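Local coordinates for protein short afifavidin (Afifella pfennigii, PDB 6HDS) that forms a strong non-covalent complex with biotin and 2-iminobiotin as a member of the avidin/streptavidin family, at the interface of chains A and B. Residues are numbered along the deposited sequence; one frame, centred on the assembly and turned at random. Chains: chain A/B, short afifavidin.

Contacts 1 and 2 are two patches of the interface between chains A and B, with their C-alpha centres about 21 Å apart. The interface is two-fold symmetric, so each patch has a twin with the chains exchanged. Both draw on strand 69-75 and on strand 85-96, which carries biotin-site residues. A:Val86 meets B:Phe69 in contact 1, and A:Phe69 meets B:Val86 in contact 2. Contact 1 adds B:Trp66, which ends strand 58-66 of chain B, and contact 2 adds that chain's strands 99-111 and 116-127. Pairing of barrels through strands is usual in avidins, so this dimer is probably biological, though the coordinates alone do not prove it.

Contact 1: the interface of chains A and B. Residues chain A 75, 82, 84-86; chain B 66, 69.
B:Trp66, at the end of its strand, presents its indole to two asparagines of chain A from different sides. A:Asn82 comes over one face. Its amide oxygen OD1 sits about 3.0 Å above the ring plane, nearer the rim than the middle, and lies 3.2 Å from B:Trp66 CZ2. A:Asn84 meets the ring at its edge instead. Its OD1 lies in the ring plane, 3.2 Å from B:Trp66 CD1, and the amide stands at 77° to the indole. B:Phe69 flanks the same asparagine. Its ring turns an edge to the amide carbon, with CE2 3.8 Å from A:Asn84 CG. The backbone O of A:Asn84 comes from above the rim, 3.2 Å from B:Phe69 CE2. At the base of the phenylalanine, the methyl CG2 of A:Val86 packs on B:Phe69 CB at 3.6 Å. The two side chains run antiparallel alongside one another.

Further back, A:Asn84 precedes strand 85-96, where A:Ser85 belongs to the biotin site. The patch therefore probably borders the biotin pocket of chain A. In B:Trp66, CG is anti to the backbone N (chi1 179°), which extends the indole toward both asparagines. A leucine in place of B:Trp66 would probably leave both asparagine oxygens without their aromatic partner and open a gap beside A:Asn82. Outside the ring, A:Ala75 CB approaches B:Trp66 CB at 4.3 Å.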
ATOM      1  N   ALA A  75       0.554   8.845  -2.712  1.00 16.71           N
ATOM      2  CA  ALA A  75      -0.156   9.581  -3.799  1.00 16.70           C
ATOM      3  C   ALA A  75       0.652  10.829  -4.191  1.00 15.60           C
ATOM      4  O   ALA A  75       0.949  11.697  -3.316  1.00 18.72           O
ATOM      5  CB  ALA A  75      -1.535   9.947  -3.375  1.00 17.25           C
ATOM      6  N   ASN A  82       2.209  17.839  -8.745  1.00 22.72           N
ATOM      7  CA  ASN A  82       1.276  16.755  -8.921  1.00 21.26           C
ATOM      8  C   ASN A  82       1.783  15.985 -10.139  1.00 21.99           C
ATOM      9  O   ASN A  82       2.212  16.599 -11.144  1.00 21.64           O
ATOM     10  CB  ASN A  82      -0.155  17.283  -9.088  1.00 22.08           C
ATOM     11  CG  ASN A  82      -1.182  16.174  -9.246  1.00 21.74           C
ATOM     12  OD1 ASN A  82      -1.950  15.887  -8.336  1.00 28.93           O
ATOM     13  ND2 ASN A  82      -1.169  15.512 -10.393  1.00 21.12           N
ATOM     14  N   ASN A  84      -0.176  12.953 -10.874  1.00 20.12           N
ATOM     15  CA  ASN A  84      -1.428  12.236 -11.223  1.00 20.38           C
ATOM     16  C   ASN A  84      -1.156  10.735 -11.253  1.00 21.03           C
ATOM     17  O   ASN A  84      -1.238  10.048 -12.293  1.00 20.09           O
ATOM     18  CB  ASN A  84      -2.064  12.822 -12.497  1.00 20.71           C
ATOM     19  CG  ASN A  84      -3.373  12.165 -12.872  1.00 21.68           C
ATOM     20  OD1 ASN A  84      -4.215  11.902 -12.000  1.00 23.77           O
ATOM     21  ND2 ASN A  84      -3.573  11.910 -14.169  1.00 24.44           N
ATOM     22  N   SER A  85      -0.733  10.223 -10.090  1.00 20.54           N
ATOM     23  CA  SER A  85      -0.297   8.881  -9.995  1.00 20.19           C
ATOM     24  C   SER A  85      -0.181   8.482  -8.524  1.00 18.65           C
ATOM     25  O   SER A  85      -0.145   9.349  -7.618  1.00 19.04           O
ATOM     26  CB  SER A  85       1.005   8.719 -10.688  1.00 20.71           C
ATOM     27  OG  SER A  85       1.962   9.613 -10.117  1.00 18.50           O
ATOM     28  N   VAL A  86      -0.119   7.170  -8.320  1.00 19.47           N
ATOM     29  CA  VAL A  86       0.047   6.580  -7.024  1.00 17.18           C
ATOM     30  C   VAL A  86       1.064   5.458  -7.103  1.00 16.65           C
ATOM     31  O   VAL A  86       0.995   4.610  -7.998  1.00 17.19           O
ATOM     32  CB  VAL A  86      -1.285   6.027  -6.496  1.00 19.05           C
ATOM     33  CG1 VAL A  86      -1.077   5.306  -5.171  1.00 19.66           C
ATOM     34  CG2 VAL A  86      -2.356   7.109  -6.402  1.00 21.06           C
TER
ATOM     35  N   TRP B  66      -5.627   9.101  -5.715  1.00 19.52           N
ATOM     36  CA  TRP B  66      -5.605  10.335  -6.426  1.00 21.86           C
ATOM     37  C   TRP B  66      -6.341  10.147  -7.744  1.00 20.08           C
ATOM     38  O   TRP B  66      -5.913   9.344  -8.575  1.00 18.17           O
ATOM     39  CB  TRP B  66      -4.189  10.845  -6.686  1.00 23.25           C
ATOM     40  CG  TRP B  66      -4.284  12.110  -7.460  1.00 25.95           C
ATOM     41  CD1 TRP B  66      -4.234  12.280  -8.814  1.00 28.16           C
ATOM     42  CD2 TRP B  66      -4.627  13.386  -6.906  1.00 24.28           C
ATOM     43  NE1 TRP B  66      -4.490  13.588  -9.137  1.00 27.67           N
ATOM     44  CE2 TRP B  66      -4.750  14.284  -7.986  1.00 29.00           C
ATOM     45  CE3 TRP B  66      -4.870  13.833  -5.602  1.00 27.35           C
ATOM     46  CZ2 TRP B  66      -5.050  15.627  -7.781  1.00 31.68           C
ATOM     47  CZ3 TRP B  66      -5.173  15.162  -5.403  1.00 32.08           C
ATOM     48  CH2 TRP B  66      -5.265  16.039  -6.487  1.00 31.24           C
ATOM     49  N   PHE B  69      -6.802   6.708  -9.516  1.00 17.86           N
ATOM     50  CA  PHE B  69      -5.650   5.864  -9.051  1.00 17.13           C
ATOM     51  C   PHE B  69      -5.731   5.564  -7.563  1.00 20.85           C
ATOM     52  O   PHE B  69      -6.128   6.448  -6.723  1.00 19.83           O
ATOM     53  CB  PHE B  69      -4.337   6.566  -9.412  1.00 18.22           C
ATOM     54  CG  PHE B  69      -4.197   6.833 -10.881  1.00 20.23           C
ATOM     55  CD1 PHE B  69      -4.442   5.822 -11.809  1.00 21.92           C
ATOM     56  CD2 PHE B  69      -3.923   8.102 -11.358  1.00 22.67           C
ATOM     57  CE1 PHE B  69      -4.409   6.088 -13.171  1.00 23.58           C
ATOM     58  CE2 PHE B  69      -3.871   8.358 -12.718  1.00 22.59           C
ATOM     59  CZ  PHE B  69      -4.090   7.345 -13.624  1.00 23.58           C
TER

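Contact 2: the interface of chains A and B. Residues chain A 69, 90-91; chain B 86-87, 107, 109, 118.
A:Thr90 and B:Asn107 meet side chain to side chain at a slant, each contributing its beta carbon. A:Thr90 CB lies 3.8 Å from B:Asn107 CB. The two branches of the threonine then do different work. The methyl CG2 points into chain B between two backbone carbonyls, 3.5 Å from the O of B:Val86 and at a like distance from the O of B:Asn107. The hydroxyl OG1 turns the other way, toward a water. The threonine chi1 of -39° puts OG1 beside the backbone N, on the water side, and turns CG2 toward the two chain B carbonyls. The water lies 2.8 Å from A:Thr90 OG1. It also takes a hydrogen bond from the amide of B:Asn107, so it joins the two polar groups across the contact. Their beta carbons pack together while the water spans their polar ends.

Next along the strand, A:Gly91 has no side chain, and its backbone lies against the methyl of B:Ala109. A:Gly91 CA is 3.7 Å from B:Ala109 CB, and the glycine carbonyl also touches this methyl. B:Ile118 comes from strand 116-127 of chain B and sends the end of its side chain to the same backbone stretch. Its CD1 reaches the O of A:Thr90 at 3.6 Å.

A:Phe69 closes the far end of the patch. The B:Ala109 carbonyl lies over one face of its ring, near the CD1 rim; A:Phe69 CD1 is 3.7 Å from the carbonyl carbon of B:Ala109. At the base of the same side chain, B:Val86 offers its CG2 branch to the phenylalanine CB. B:Val86 is followed in sequence by a biotin-site residue.

The small A:Gly91 and B:Ala109 probably let the strands approach closely here. At the opposite end from the phenylalanine, B:Asn107 ND2 lies 3.1 Å from the bridging water, with an angle of 155° at the hydrogen.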
ATOM      1  N   PHE A  69       7.367  -7.457   7.770  1.00 18.86           N
ATOM      2  CA  PHE A  69       6.708  -7.151   6.481  1.00 18.78           C
ATOM      3  C   PHE A  69       6.007  -5.800   6.536  1.00 18.02           C
ATOM      4  O   PHE A  69       5.473  -5.371   7.565  1.00 17.94           O
ATOM      5  CB  PHE A  69       5.739  -8.295   6.159  1.00 20.17           C
ATOM      6  CG  PHE A  69       6.470  -9.604   6.064  1.00 20.62           C
ATOM      7  CD1 PHE A  69       7.284  -9.863   4.980  1.00 22.23           C
ATOM      8  CD2 PHE A  69       6.333 -10.573   7.049  1.00 22.52           C
ATOM      9  CE1 PHE A  69       7.998 -11.048   4.904  1.00 21.12           C
ATOM     10  CE2 PHE A  69       7.044 -11.761   6.975  1.00 21.90           C
ATOM     11  CZ  PHE A  69       7.860 -12.004   5.889  1.00 21.13           C
ATOM     12  N   THR A  90       5.776  -2.900  -1.344  1.00 16.46           N
ATOM     13  CA  THR A  90       5.584  -4.007  -0.407  1.00 15.48           C
ATOM     14  C   THR A  90       6.897  -4.760  -0.267  1.00 14.50           C
ATOM     15  O   THR A  90       7.571  -5.037  -1.280  1.00 17.05           O
ATOM     16  CB  THR A  90       4.463  -4.936  -0.886  1.00 15.45           C
ATOM     17  OG1 THR A  90       3.398  -4.162  -1.447  1.00 16.86           O
ATOM     18  CG2 THR A  90       3.923  -5.856   0.177  1.00 16.57           C
ATOM     19  N   GLY A  91       7.206  -5.160   0.951  1.00 13.44           N
ATOM     20  CA  GLY A  91       8.484  -5.858   1.139  1.00 14.41           C
ATOM     21  C   GLY A  91       8.752  -6.286   2.557  1.00 16.14           C
ATOM     22  O   GLY A  91       7.882  -6.361   3.388  1.00 17.75           O
TER
ATOM     23  N   VAL B  86       2.092  -9.289   4.330  1.00 16.23           N
ATOM     24  CA  VAL B  86       1.398  -8.061   3.960  1.00 18.23           C
ATOM     25  C   VAL B  86       1.179  -8.057   2.450  1.00 15.89           C
ATOM     26  O   VAL B  86       2.072  -8.434   1.702  1.00 15.15           O
ATOM     27  CB  VAL B  86       2.210  -6.817   4.388  1.00 18.94           C
ATOM     28  CG1 VAL B  86       1.588  -5.567   3.774  1.00 19.53           C
ATOM     29  CG2 VAL B  86       2.378  -6.690   5.898  1.00 19.80           C
ATOM     30  N   THR B  87       0.068  -7.456   1.983  1.00 16.02           N
ATOM     31  CA  THR B  87      -0.124  -7.352   0.584  1.00 17.30           C
ATOM     32  C   THR B  87      -0.486  -5.905   0.305  1.00 16.76           C
ATOM     33  O   THR B  87      -1.227  -5.315   1.117  1.00 15.57           O
ATOM     34  CB  THR B  87      -1.304  -8.188   0.069  1.00 18.40           C
ATOM     35  OG1 THR B  87      -0.976  -9.551   0.258  1.00 19.71           O
ATOM     36  CG2 THR B  87      -1.646  -7.893  -1.382  1.00 19.29           C
ATOM     37  N   ASN B 107       1.353  -7.189  -4.677  1.00 14.69           N
ATOM     38  CA  ASN B 107       2.526  -7.833  -4.182  1.00 14.73           C
ATOM     39  C   ASN B 107       2.202  -8.352  -2.799  1.00 17.20           C
ATOM     40  O   ASN B 107       1.738  -7.583  -1.988  1.00 16.33           O
ATOM     41  CB  ASN B 107       3.696  -6.850  -4.108  1.00 15.87           C
ATOM     42  CG  ASN B 107       4.299  -6.524  -5.457  1.00 15.65           C
ATOM     43  OD1 ASN B 107       4.487  -7.408  -6.297  1.00 17.66           O
ATOM     44  ND2 ASN B 107       4.740  -5.293  -5.624  1.00 17.77           N
ATOM     45  N   ALA B 109       4.266  -9.793   0.377  1.00 18.19           N
ATOM     46  CA  ALA B 109       5.549 -10.035   1.037  1.00 20.44           C
ATOM     47  C   ALA B 109       5.288 -11.049   2.159  1.00 19.73           C
ATOM     48  O   ALA B 109       4.377 -10.881   2.991  1.00 18.00           O
ATOM     49  CB  ALA B 109       6.157  -8.735   1.522  1.00 21.45           C
ATOM     50  N   ILE B 118       8.502 -12.122  -2.324  1.00 17.91           N
ATOM     51  CA  ILE B 118       7.456 -11.215  -2.773  1.00 18.82           C
ATOM     52  C   ILE B 118       6.820 -11.845  -3.999  1.00 20.88           C
ATOM     53  O   ILE B 118       7.466 -11.955  -5.052  1.00 24.58           O
ATOM     54  CB  ILE B 118       8.011  -9.813  -3.097  1.00 18.16           C
ATOM     55  CG1 ILE B 118       8.690  -9.188  -1.877  1.00 18.45           C
ATOM     56  CG2 ILE B 118       6.883  -8.920  -3.669  1.00 20.03           C
ATOM     57  CD1 ILE B 118       9.501  -7.957  -2.191  1.00 18.91           C
TER
HETATM   58  O   HOH W   1       3.470  -2.981  -3.985  1.00 17.50           O